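Local coordinates for oligogalacturonate lyase (Yersinia enterocolitica subsp. enterocolitica, PDB 3PE7), which cleaves oligogalacturonates by beta-elimination, a cytoplasmic step in the breakdown of pectin fragments, and folds as a metal-binding seven-bladed beta-propeller, at the manganese (II) ion site. Coordinates in Å, arbitrary orientation; residue numbers count along the deposited sequence, not the author numbering.

The manganese (II) ion site. Residues 287, 300, 350, 353, 355. With MN (manganese (II) ion), chain B; ACT (acetate ion), chain C.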
# COMPACT_ATOMS: atom_id res chain seq x y z
N HIS A 287 3.05 -8.84 -3.62
CA HIS A 287 2.80 -7.43 -3.93
C HIS A 287 3.71 -7.02 -5.08
O HIS A 287 4.68 -7.73 -5.41
CB HIS A 287 3.08 -6.54 -2.72
CG HIS A 287 2.39 -7.00 -1.48
ND1 HIS A 287 2.98 -7.88 -0.59
CD2 HIS A 287 1.16 -6.75 -1.00
CE1 HIS A 287 2.14 -8.12 0.40
NE2 HIS A 287 1.02 -7.45 0.18
N ASP A 300 7.82 -8.97 -3.59
CA ASP A 300 8.22 -9.81 -2.45
C ASP A 300 7.83 -11.25 -2.68
O ASP A 300 6.64 -11.57 -2.77
CB ASP A 300 7.68 -9.26 -1.10
CG ASP A 300 6.21 -8.80 -1.14
OD1 ASP A 300 5.70 -8.46 -0.05
OD2 ASP A 300 5.58 -8.71 -2.22
N GLN A 350 -1.64 -8.03 7.89
CA GLN A 350 -0.76 -7.30 6.96
C GLN A 350 0.58 -6.97 7.57
O GLN A 350 1.53 -6.62 6.85
CB GLN A 350 -1.42 -5.97 6.50
CG GLN A 350 -2.63 -6.14 5.56
CD GLN A 350 -2.27 -6.70 4.21
OE1 GLN A 350 -1.29 -6.26 3.56
NE2 GLN A 350 -3.06 -7.68 3.74
N HIS A 353 3.72 -8.40 6.16
CA HIS A 353 3.90 -8.25 4.70
C HIS A 353 5.10 -7.34 4.41
O HIS A 353 5.17 -6.24 4.94
CB HIS A 353 2.64 -7.69 4.06
CG HIS A 353 1.53 -8.68 3.95
ND1 HIS A 353 0.47 -8.53 3.08
CD2 HIS A 353 1.31 -9.84 4.61
CE1 HIS A 353 -0.34 -9.57 3.20
NE2 HIS A 353 0.15 -10.38 4.12
N HIS A 355 5.86 -5.60 1.74
CA HIS A 355 5.33 -4.37 1.12
C HIS A 355 6.46 -3.47 0.57
O HIS A 355 6.53 -2.28 0.92
CB HIS A 355 4.45 -3.59 2.15
CG HIS A 355 3.11 -4.22 2.37
ND1 HIS A 355 2.35 -3.95 3.49
CD2 HIS A 355 2.39 -5.09 1.63
CE1 HIS A 355 1.21 -4.63 3.43
NE2 HIS A 355 1.21 -5.33 2.31
MN MN B . -0.15 -6.88 1.87
C ACT C . -2.18 -6.74 0.42
O ACT C . -1.90 -7.89 0.94
OXT ACT C . -1.38 -5.75 0.60
CH3 ACT C . -3.44 -6.56 -0.36
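Two grips hold acetate O: the manganese ion MN at 2.2 Å and a hydrogen bond of 3.0 Å from the amide nitrogen NE2 of Gln350. That acceptor lies close to the Gln350 amide plane, so the amide spans metal and carboxylate, its other branch, OE1, bonding MN at 2.1 Å. A bend at chi2 (-67°) folds the Gln350 chain. Three imidazoles join the near-octahedral shell, His287 and His355 through NE2 but His353 through ND1, the ring nitrogen nearer its backbone, each at 2.1 Å from MN. All three histidines place CG beside the backbone N, anti to the carbonyl carbon. The His355 ring stands nearly perpendicular to that of His287, its CD2 over the centre of the His287 face, 3.1 Å above the plane. CB of His353 covers a face of His355 near the rim. Behind His287, Asp300 forms a second shell; its OD1 accepts a hydrogen bond from ND1 of His287 through the syn lone pair, near the imidazole plane, at 2.8 Å. This helps fix the rotation of His287 (chi2 91°) and may make its NE2 a stronger donor to manganese. This is the manganese site of the propeller, probably its catalytic centre; acetate, a common crystallisation additive, occupies it as a two-oxygen chelate and may mimic a uronate carboxylate of the substrate. Its second oxygen, OXT, bonds MN at 2.1 Å.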